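Local coordinates for protein putative ADP-Ribosyltransferase Scabin (Streptomyces scabiei 87.22, PDB 5EWY) that probably transfers ADP-ribose from NAD+ to DNA as a toxin of a plant pathogen, and here holds an inhibitor in its active-site pocket, at residues V49-D54 against T169-G174; D102-V107 against K147-R152; H122-T127 against A156-V161. All blocks are in the same frame, centred on the assembly; numbering follows the deposited sequence. Where two conformers were deposited one is given.

Contact 1 of 3, residues V49-D54 against T169-G174; sequences VHAAAD and TEFVIG
H50 and A51 form the two central positions of a type I beta turn that runs from V49 to A52 and lies against F171, the last residue of a short 3-10 segment. The turn is closed by A52 N donating to V49 O at 2.9 Å. F171 brings CD2, CE2 and CZ against both central residues. Its CE2 touches A51 CA at 3.7 Å, and CD2 is 4.0 Å from A51 CB, so A51 contributes backbone and methyl together. The far end of the same ring reaches H50, where F171 CZ is 3.9 Å from H50 CD2. The H50 imidazole gets there by swinging CG anti to its own backbone nitrogen (chi1 178°). The two ring centroids are 5.9 Å apart with planes at 66°, and the two side chains cross at about a right angle.

F171 stands where the 3-10 segment hands over to strand 172-179, an inner strand of the four-stranded antiparallel sheet. V172 N donates to T169 O at 2.9 Å to finish that short helical turn, and further on I173 and G174 both face Y136 in a classic beta bulge. The contact therefore joins the N-terminal loop to the start of a sheet strand, and it is buried and apolar. One face of the F171 ring has E170 CG over its centre, 3.5 Å above the plane, while W199 meets the phenylalanine edge-to-face. H50 in turn stacks on F45. The polar side of the turn is taken up by R168, whose NH1 hydrogen-bonds the carbonyl oxygens of H50 and A52 and whose NE forms a salt bridge with E170 OE2.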
loop_
_atom_site.group_PDB
_atom_site.type_symbol
_atom_site.label_atom_id
_atom_site.label_comp_id
_atom_site.label_asym_id
_atom_site.label_seq_id
_atom_site.Cartn_x
_atom_site.Cartn_y
_atom_site.Cartn_z
ATOM N N VAL A 49 8.435 7.290 -7.350
ATOM C CA VAL A 49 8.359 5.866 -7.035
ATOM C C VAL A 49 9.642 5.420 -6.354
ATOM O O VAL A 49 10.102 4.291 -6.529
ATOM C CB VAL A 49 8.031 5.015 -8.275
ATOM C CG1 VAL A 49 6.644 5.366 -8.792
ATOM C CG2 VAL A 49 9.081 5.185 -9.363
ATOM N N HIS A 50 10.211 6.308 -5.538
ATOM C CA HIS A 50 11.340 5.936 -4.698
ATOM C C HIS A 50 11.104 4.623 -3.974
ATOM O O HIS A 50 12.040 3.848 -3.759
ATOM C CB HIS A 50 11.594 7.039 -3.670
ATOM C CG HIS A 50 12.700 6.722 -2.720
ATOM N ND1 HIS A 50 14.012 6.623 -3.129
ATOM C CD2 HIS A 50 12.695 6.456 -1.393
ATOM C CE1 HIS A 50 14.771 6.324 -2.089
ATOM N NE2 HIS A 50 14.000 6.227 -1.023
ATOM N N ALA A 51 9.862 4.361 -3.566
ATOM C CA ALA A 51 9.574 3.202 -2.743
ATOM C C ALA A 51 9.475 1.910 -3.538
ATOM O O ALA A 51 9.396 0.851 -2.921
ATOM C CB ALA A 51 8.244 3.400 -2.030
ATOM N N ALA A 52 9.524 1.970 -4.858
ATOM C CA ALA A 52 9.152 0.825 -5.680
ATOM C C ALA A 52 10.086 -0.365 -5.458
ATOM O O ALA A 52 11.315 -0.229 -5.462
ATOM C CB ALA A 52 9.175 1.241 -7.145
ATOM N N ALA A 53 9.483 -1.549 -5.284
ATOM C CA ALA A 53 10.235 -2.796 -5.296
ATOM C C ALA A 53 10.590 -3.252 -6.703
ATOM O O ALA A 53 11.575 -3.978 -6.869
ATOM C CB ALA A 53 9.444 -3.892 -4.581
ATOM N N ASP A 54 9.828 -2.831 -7.714
ATOM C CA ASP A 54 10.103 -3.139 -9.115
ATOM C C ASP A 54 10.235 -1.803 -9.832
ATOM O O ASP A 54 9.228 -1.203 -10.236
ATOM C CB ASP A 54 8.988 -3.983 -9.731
ATOM C CG ASP A 54 9.376 -4.544 -11.073
ATOM O OD1 ASP A 54 10.257 -3.952 -11.734
ATOM O OD2 ASP A 54 8.790 -5.578 -11.467
ATOM N N THR A 169 10.908 -3.771 0.976
ATOM C CA THR A 169 10.737 -4.269 2.337
ATOM C C THR A 169 11.173 -3.245 3.388
ATOM O O THR A 169 10.595 -3.221 4.484
ATOM C CB THR A 169 11.490 -5.590 2.531
ATOM O OG1 THR A 169 11.274 -6.063 3.869
ATOM C CG2 THR A 169 12.994 -5.423 2.276
ATOM N N GLU A 170 12.127 -2.365 3.066
ATOM C CA GLU A 170 12.580 -1.378 4.055
ATOM C C GLU A 170 11.444 -0.456 4.487
ATOM O O GLU A 170 11.590 0.252 5.496
ATOM C CB GLU A 170 13.764 -0.561 3.524
ATOM C CG GLU A 170 13.438 0.381 2.378
ATOM C CD GLU A 170 14.659 1.018 1.765
ATOM O OE1 GLU A 170 15.227 1.947 2.389
ATOM O OE2 GLU A 170 15.043 0.579 0.656
ATOM N N PHE A 171 10.360 -0.399 3.727
ATOM C CA PHE A 171 9.219 0.457 4.052
ATOM C C PHE A 171 8.058 -0.296 4.671
ATOM O O PHE A 171 6.995 0.297 4.904
ATOM C CB PHE A 171 8.746 1.226 2.814
ATOM C CG PHE A 171 9.824 2.022 2.168
ATOM C CD1 PHE A 171 10.379 3.129 2.803
ATOM C CD2 PHE A 171 10.335 1.650 0.936
ATOM C CE1 PHE A 171 11.391 3.849 2.215
ATOM C CE2 PHE A 171 11.347 2.376 0.348
ATOM C CZ PHE A 171 11.866 3.474 0.977
ATOM N N VAL A 172 8.224 -1.588 4.929
ATOM C CA VAL A 172 7.209 -2.393 5.602
ATOM C C VAL A 172 7.602 -2.461 7.075
ATOM O O VAL A 172 8.638 -3.032 7.432
ATOM C CB VAL A 172 7.084 -3.786 4.976
ATOM C CG1 VAL A 172 6.071 -4.605 5.759
ATOM C CG2 VAL A 172 6.668 -3.652 3.513
ATOM N N ILE A 173 6.771 -1.870 7.940
ATOM C CA ILE A 173 7.074 -1.833 9.369
ATOM C C ILE A 173 6.985 -3.223 9.973
ATOM O O ILE A 173 7.847 -3.645 10.748
ATOM C CB ILE A 173 6.106 -0.904 10.113
ATOM C CG1 ILE A 173 6.100 0.514 9.557
ATOM C CG2 ILE A 173 6.473 -0.902 11.575
ATOM C CD1 ILE A 173 4.875 1.282 9.995
ATOM N N GLY A 174 5.911 -3.937 9.658
ATOM C CA GLY A 174 5.576 -5.166 10.359
ATOM C C GLY A 174 4.176 -5.596 9.989
ATOM O O GLY A 174 3.604 -5.096 9.022
#

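Contact 2 of 3, residues D102-V107 against K147-R152; sequences DIESYV and KTIGDR
I149 meets I103 and E104 at the end of helix 145-149, in an apolar contact made of branch ends. Its two arms do different jobs. CG2 lies against I103 CG2 at 4.0 Å, methyl to methyl, whereas CD1 reaches the next residue of the other helix, E104, 4.1 Å from E104 CA and 4.2 Å from E104 CG. This forked reach follows from chi1 of 70°, which sets CG1 between the backbone nitrogen and the carbonyl carbon, with CD1 over E104 CA. E104 takes part with its backbone CA and the CG of its side chain. The other arm of I103 goes to T148, with I103 CD1 and T148 CG2 at 4.0 Å, and these two side chains cross at about a right angle.

With CG2 anti to the backbone nitrogen, T148 gives its methyl to I103, while its hydroxyl branch is held by two polar partners: OG1 is hydrogen-bonded to D144 O, at the end of the strand just before its helix, and to V67 N of a loop. Around this pair the I103 side chain also rests on I62 and on V143, so the isoleucine sits between helix 145-149 and strand 143-144, an outer strand of the three-stranded sheet.

Further out, D102 fixes where helix 103-108 begins. Its OD2 accepts from S105 N at 2.9 Å, with an N-H...O angle of 155°, on the anti side of the carboxylate and 24° out of its plane. The remaining oxygen, OD1, is hydrogen-bonded to T63 OG1. On the other segment, G150 leaves helical angles with positive phi directly after I149. The contact is therefore a packing of the N-terminal turn of one helix, started by an aspartate N-cap, on the last turn of another that ends at a glycine.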
loop_
_atom_site.group_PDB
_atom_site.type_symbol
_atom_site.label_atom_id
_atom_site.label_comp_id
_atom_site.label_asym_id
_atom_site.label_seq_id
_atom_site.Cartn_x
_atom_site.Cartn_y
_atom_site.Cartn_z
ATOM N N ASP A 102 -4.381 1.877 -15.854
ATOM C CA ASP A 102 -5.470 2.799 -15.556
ATOM C C ASP A 102 -6.013 2.525 -14.161
ATOM O O ASP A 102 -6.465 1.413 -13.862
ATOM C CB ASP A 102 -6.601 2.739 -16.571
ATOM C CG ASP A 102 -7.653 3.788 -16.280
ATOM O OD1 ASP A 102 -7.381 4.984 -16.539
ATOM O OD2 ASP A 102 -8.729 3.432 -15.761
ATOM N N ILE A 103 -5.983 3.552 -13.316
ATOM C CA ILE A 103 -6.298 3.365 -11.903
ATOM C C ILE A 103 -7.767 3.032 -11.712
ATOM O O ILE A 103 -8.116 2.138 -10.930
ATOM C CB ILE A 103 -5.879 4.607 -11.109
ATOM C CG1 ILE A 103 -4.353 4.622 -10.981
ATOM C CG2 ILE A 103 -6.534 4.616 -9.719
ATOM C CD1 ILE A 103 -3.809 5.953 -10.772
ATOM N N GLU A 104 -8.655 3.764 -12.393
ATOM C CA GLU A 104 -10.081 3.496 -12.255
ATOM C C GLU A 104 -10.404 2.062 -12.666
ATOM O O GLU A 104 -11.178 1.374 -11.990
ATOM C CB GLU A 104 -10.871 4.498 -13.103
ATOM C CG GLU A 104 -12.313 4.649 -12.706
ATOM C CD GLU A 104 -13.080 5.592 -13.609
ATOM O OE1 GLU A 104 -12.544 6.054 -14.658
ATOM O OE2 GLU A 104 -14.249 5.871 -13.270
ATOM N N SER A 105 -9.809 1.595 -13.769
ATOM C CA SER A 105 -10.043 0.224 -14.225
ATOM C C SER A 105 -9.580 -0.777 -13.176
ATOM O O SER A 105 -10.298 -1.727 -12.861
ATOM C CB SER A 105 -9.318 -0.040 -15.549
ATOM O OG SER A 105 -9.818 0.752 -16.605
ATOM N N TYR A 106 -8.387 -0.556 -12.608
ATOM C CA TYR A 106 -7.805 -1.481 -11.634
ATOM C C TYR A 106 -8.655 -1.554 -10.370
ATOM O O TYR A 106 -8.886 -2.641 -9.824
ATOM C CB TYR A 106 -6.389 -0.999 -11.294
ATOM C CG TYR A 106 -5.790 -1.593 -10.035
ATOM C CD1 TYR A 106 -5.417 -2.926 -9.990
ATOM C CD2 TYR A 106 -5.580 -0.815 -8.897
ATOM C CE1 TYR A 106 -4.868 -3.481 -8.853
ATOM C CE2 TYR A 106 -5.031 -1.362 -7.753
ATOM C CZ TYR A 106 -4.675 -2.700 -7.738
ATOM O OH TYR A 106 -4.126 -3.273 -6.611
ATOM N N VAL A 107 -9.161 -0.408 -9.919
ATOM C CA VAL A 107 -9.987 -0.347 -8.715
ATOM C C VAL A 107 -11.326 -1.040 -8.924
ATOM O O VAL A 107 -11.852 -1.703 -8.014
ATOM C CB VAL A 107 -10.179 1.125 -8.315
ATOM C CG1 VAL A 107 -11.322 1.287 -7.287
ATOM C CG2 VAL A 107 -8.865 1.690 -7.781
ATOM N N LYS A 147 -8.032 11.110 -4.565
ATOM C CA LYS A 147 -7.638 12.410 -5.097
ATOM C C LYS A 147 -7.438 12.359 -6.604
ATOM O O LYS A 147 -7.571 13.386 -7.281
ATOM C CB LYS A 147 -6.353 12.903 -4.429
ATOM C CG LYS A 147 -6.518 13.301 -2.984
ATOM C CD LYS A 147 -5.226 13.894 -2.438
ATOM C CE LYS A 147 -5.297 14.144 -0.940
ATOM N NZ LYS A 147 -6.448 15.013 -0.581
ATOM N N THR A 148 -7.099 11.188 -7.137
ATOM C CA THR A 148 -6.841 10.997 -8.559
ATOM C C THR A 148 -8.103 10.712 -9.357
ATOM O O THR A 148 -8.260 11.263 -10.447
ATOM C CB THR A 148 -5.839 9.848 -8.724
ATOM O OG1 THR A 148 -4.641 10.188 -8.018
ATOM C CG2 THR A 148 -5.500 9.574 -10.179
ATOM N N ILE A 149 -9.012 9.880 -8.845
ATOM C CA ILE A 149 -10.224 9.524 -9.585
ATOM C C ILE A 149 -11.504 10.031 -8.934
ATOM O O ILE A 149 -12.596 9.759 -9.457
ATOM C CB ILE A 149 -10.314 8.014 -9.890
ATOM C CG1 ILE A 149 -10.576 7.202 -8.611
ATOM C CG2 ILE A 149 -9.051 7.545 -10.640
ATOM C CD1 ILE A 149 -10.883 5.724 -8.859
ATOM N N GLY A 150 -11.418 10.769 -7.834
ATOM C CA GLY A 150 -12.601 11.242 -7.144
ATOM C C GLY A 150 -12.983 10.348 -5.979
ATOM O O GLY A 150 -12.478 9.235 -5.808
ATOM N N ASP A 151 -13.902 10.858 -5.153
ATOM C CA ASP A 151 -14.346 10.144 -3.959
ATOM C C ASP A 151 -15.786 9.662 -4.072
ATOM O O ASP A 151 -16.433 9.394 -3.052
ATOM C CB ASP A 151 -14.151 10.984 -2.692
ATOM C CG ASP A 151 -14.948 12.278 -2.703
ATOM O OD1 ASP A 151 -15.773 12.488 -3.613
ATOM O OD2 ASP A 151 -14.747 13.089 -1.778
ATOM N N ARG A 152 -16.287 9.520 -5.295
ATOM C CA ARG A 152 -17.665 9.128 -5.546
ATOM C C ARG A 152 -17.788 7.740 -6.151
ATOM O O ARG A 152 -18.911 7.249 -6.308
ATOM C CB ARG A 152 -18.330 10.132 -6.501
ATOM C CG ARG A 152 -18.285 11.573 -6.023
ATOM C CD ARG A 152 -19.156 11.786 -4.799
ATOM N NE ARG A 152 -19.136 13.177 -4.361
ATOM C CZ ARG A 152 -19.859 14.149 -4.910
ATOM N NH1 ARG A 152 -20.669 13.890 -5.929
ATOM N NH2 ARG A 152 -19.769 15.385 -4.442
#

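Contact 3 of 3, residues H122-T127 against A156-V161; sequences HDLYKT and ADQVEV. With 5TQ (4-(8-fluoranyl-6-oxidanylidene-1,3,4,5-tetrahydrobenzo[c][1,6]naphthyridin-2-yl)butanoic acid), chain B.
L124 points its branched end at Q158, with CD2 3.8 Å from Q158 O and 4.0 Å from Q158 CB. Having CG anti to the backbone nitrogen (chi1 -168°) carries that end across to the inhibitor as well, where L124 CD2 lies 3.7 Å from C01 of the fluorinated ring. The short 3-10 turn beneath it is pinned at L124 O, which accepts from both T127 N and T127 OG1.

From the other segment, Q158 and E160 approach the same ring. Q158 has CG anti to its carbonyl carbon (chi1 -62°) and runs extended, bringing its amide to C03, with Q158 OE1 3.6 Å away. E160 CB is 3.3 Å from F20; with CG anti to the backbone nitrogen (chi1 -177°) and an extended chain, the carboxylate reaches C03, E160 OE1 at 3.5 Å. Q158 O is 3.4 Å from F20. E160 OE2 is held by S117 OG, which positions the carboxylate, and R77 and S78 hydrogen-bond the ligand.

Q158, V159 and E160 match the Q-X-E element of R-S-E class mono-ADP-ribosyltransferases, with R77 and S117 probably the matching arginine and serine, and the inhibitor occupies that site.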
loop_
_atom_site.group_PDB
_atom_site.type_symbol
_atom_site.label_atom_id
_atom_site.label_comp_id
_atom_site.label_asym_id
_atom_site.label_seq_id
_atom_site.Cartn_x
_atom_site.Cartn_y
_atom_site.Cartn_z
ATOM N N HIS A 122 -6.632 1.822 8.924
ATOM C CA HIS A 122 -6.141 0.705 9.716
ATOM C C HIS A 122 -7.101 -0.476 9.724
ATOM O O HIS A 122 -6.655 -1.634 9.797
ATOM C CB HIS A 122 -5.879 1.190 11.137
ATOM C CG HIS A 122 -5.531 0.081 12.080
ATOM N ND1 HIS A 122 -6.483 -0.653 12.752
ATOM C CD2 HIS A 122 -4.336 -0.476 12.398
ATOM C CE1 HIS A 122 -5.894 -1.596 13.458
ATOM N NE2 HIS A 122 -4.590 -1.515 13.265
ATOM N N ASP A 123 -8.396 -0.200 9.722
ATOM C CA ASP A 123 -9.436 -1.215 9.916
ATOM C C ASP A 123 -9.967 -1.840 8.627
ATOM O O ASP A 123 -10.900 -2.644 8.696
ATOM C CB ASP A 123 -10.609 -0.622 10.697
ATOM C CG ASP A 123 -10.224 -0.194 12.073
ATOM O OD1 ASP A 123 -9.310 -0.782 12.671
ATOM O OD2 ASP A 123 -10.843 0.769 12.533
ATOM N N LEU A 124 -9.425 -1.487 7.466
ATOM C CA LEU A 124 -10.000 -2.019 6.242
ATOM C C LEU A 124 -9.844 -3.529 6.188
ATOM O O LEU A 124 -10.614 -4.211 5.495
ATOM C CB LEU A 124 -9.360 -1.348 5.020
ATOM C CG LEU A 124 -10.122 -1.633 3.698
ATOM C CD1 LEU A 124 -11.417 -0.893 3.708
ATOM C CD2 LEU A 124 -9.287 -1.164 2.554
ATOM N N TYR A 125 -8.876 -4.079 6.899
ATOM C CA TYR A 125 -8.692 -5.527 6.945
ATOM C C TYR A 125 -9.970 -6.247 7.349
ATOM O O TYR A 125 -10.177 -7.403 6.955
ATOM C CB TYR A 125 -7.542 -5.898 7.910
ATOM C CG TYR A 125 -7.888 -5.785 9.377
ATOM C CD1 TYR A 125 -8.419 -6.849 10.083
ATOM C CD2 TYR A 125 -7.646 -4.605 10.070
ATOM C CE1 TYR A 125 -8.742 -6.724 11.414
ATOM C CE2 TYR A 125 -7.966 -4.478 11.401
ATOM C CZ TYR A 125 -8.488 -5.546 12.078
ATOM O OH TYR A 125 -8.868 -5.480 13.394
ATOM N N LYS A 126 -10.850 -5.590 8.111
ATOM C CA LYS A 126 -12.085 -6.221 8.560
ATOM C C LYS A 126 -13.028 -6.515 7.403
ATOM O O LYS A 126 -13.945 -7.328 7.569
ATOM C CB LYS A 126 -12.784 -5.325 9.588
ATOM C CG LYS A 126 -11.966 -5.090 10.855
ATOM C CD LYS A 126 -12.729 -4.229 11.830
ATOM C CE LYS A 126 -11.921 -4.026 13.114
ATOM N NZ LYS A 126 -11.923 -5.248 13.946
ATOM N N THR A 127 -12.833 -5.861 6.249
ATOM C CA THR A 127 -13.680 -6.103 5.088
ATOM C C THR A 127 -13.132 -7.174 4.174
ATOM O O THR A 127 -13.856 -7.593 3.266
ATOM C CB THR A 127 -13.868 -4.824 4.258
ATOM O OG1 THR A 127 -12.671 -4.490 3.537
ATOM C CG2 THR A 127 -14.314 -3.673 5.105
ATOM N N ALA A 156 -14.762 4.118 -2.994
ATOM C CA ALA A 156 -14.103 5.259 -2.368
ATOM C C ALA A 156 -13.888 5.032 -0.885
ATOM O O ALA A 156 -12.947 5.596 -0.315
ATOM C CB ALA A 156 -14.926 6.527 -2.583
ATOM N N ASP A 157 -14.733 4.213 -0.246
ATOM C CA ASP A 157 -14.555 4.030 1.190
ATOM C C ASP A 157 -13.354 3.159 1.525
ATOM O O ASP A 157 -13.040 3.016 2.712
ATOM C CB ASP A 157 -15.829 3.480 1.849
ATOM C CG ASP A 157 -16.882 4.558 2.095
ATOM O OD1 ASP A 157 -16.534 5.759 2.159
ATOM O OD2 ASP A 157 -18.068 4.196 2.238
ATOM N N GLN A 158 -12.622 2.664 0.531
ATOM C CA GLN A 158 -11.377 1.972 0.804
ATOM C C GLN A 158 -10.207 2.925 1.033
ATOM O O GLN A 158 -9.132 2.470 1.443
ATOM C CB GLN A 158 -10.994 1.066 -0.357
ATOM C CG GLN A 158 -11.947 -0.049 -0.671
ATOM C CD GLN A 158 -11.345 -0.963 -1.725
ATOM O OE1 GLN A 158 -10.955 -0.513 -2.835
ATOM N NE2 GLN A 158 -11.235 -2.232 -1.390
ATOM N N VAL A 159 -10.382 4.213 0.720
ATOM C CA VAL A 159 -9.366 5.248 0.924
ATOM C C VAL A 159 -7.974 4.727 0.562
ATOM O O VAL A 159 -7.026 4.722 1.371
ATOM C CB VAL A 159 -9.470 5.930 2.303
ATOM C CG1 VAL A 159 -10.766 6.692 2.416
ATOM C CG2 VAL A 159 -9.316 4.938 3.446
ATOM N N GLU A 160 -7.843 4.333 -0.696
ATOM C CA GLU A 160 -6.713 3.577 -1.211
ATOM C C GLU A 160 -5.569 4.499 -1.606
ATOM O O GLU A 160 -5.773 5.614 -2.102
ATOM C CB GLU A 160 -7.160 2.761 -2.426
ATOM C CG GLU A 160 -6.080 1.884 -2.984
ATOM C CD GLU A 160 -6.530 1.037 -4.137
ATOM O OE1 GLU A 160 -7.753 0.960 -4.371
ATOM O OE2 GLU A 160 -5.638 0.456 -4.793
ATOM N N VAL A 161 -4.361 3.991 -1.411
ATOM C CA VAL A 161 -3.132 4.562 -1.947
ATOM C C VAL A 161 -2.475 3.449 -2.761
ATOM O O VAL A 161 -2.181 2.359 -2.237
ATOM C CB VAL A 161 -2.202 5.078 -0.835
ATOM C CG1 VAL A 161 -0.882 5.601 -1.425
ATOM C CG2 VAL A 161 -2.885 6.172 0.002
HETATM N N12 5TQ B . -6.551 -7.067 -3.180
HETATM C C13 5TQ B . -5.977 -7.828 -2.249
HETATM C C15 5TQ B . -6.995 -7.671 -4.477
HETATM C C17 5TQ B . -4.989 -8.406 -5.858
HETATM C C01 5TQ B . -6.589 -1.894 0.138
HETATM C C02 5TQ B . -7.237 -1.071 -0.772
HETATM C C03 5TQ B . -7.655 -1.557 -2.006
HETATM C C04 5TQ B . -7.401 -2.880 -2.343
HETATM C C05 5TQ B . -6.764 -3.744 -1.431
HETATM C C06 5TQ B . -6.346 -3.228 -0.192
HETATM C C07 5TQ B . -5.698 -4.112 0.770
HETATM C C08 5TQ B . -6.493 -5.125 -1.751
HETATM C C09 5TQ B . -5.841 -5.910 -0.757
HETATM N N10 5TQ B . -5.452 -5.392 0.434
HETATM C C11 5TQ B . -6.848 -5.768 -2.945
HETATM C C14 5TQ B . -5.566 -7.301 -1.069
HETATM C C16 5TQ B . -6.168 -8.834 -5.007
HETATM C C18 5TQ B . -3.775 -8.102 -5.004
HETATM O O19 5TQ B . -5.326 -3.677 1.891
HETATM F F20 5TQ B . -7.474 0.200 -0.444
HETATM O O21 5TQ B . -2.651 -8.547 -5.355
HETATM O O22 5TQ B . -3.906 -7.424 -3.969
#

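Along the chain, contact 1 encloses the other two, since residues 49-54 precede everything else and 169-174 follow it. Contacts 2 and 3 interleave, and they touch: Y106 CE2 is 3.5 Å from E160 OE2, and D151 O is 3.3 Å from A156 CB. Their centres lie about 14 Å apart, around the three-stranded sheet, with helix 145-149 leading on to strand 160-164. Contact 1 sets a loop against the start of strand 172-179 of the four-stranded sheet, on the opposite side of the chain's centre, its centre about 22 Å from that of contact 2 and about 20 Å from that of contact 3. Contact 2 thus backs the ligand pocket that contact 3 lines.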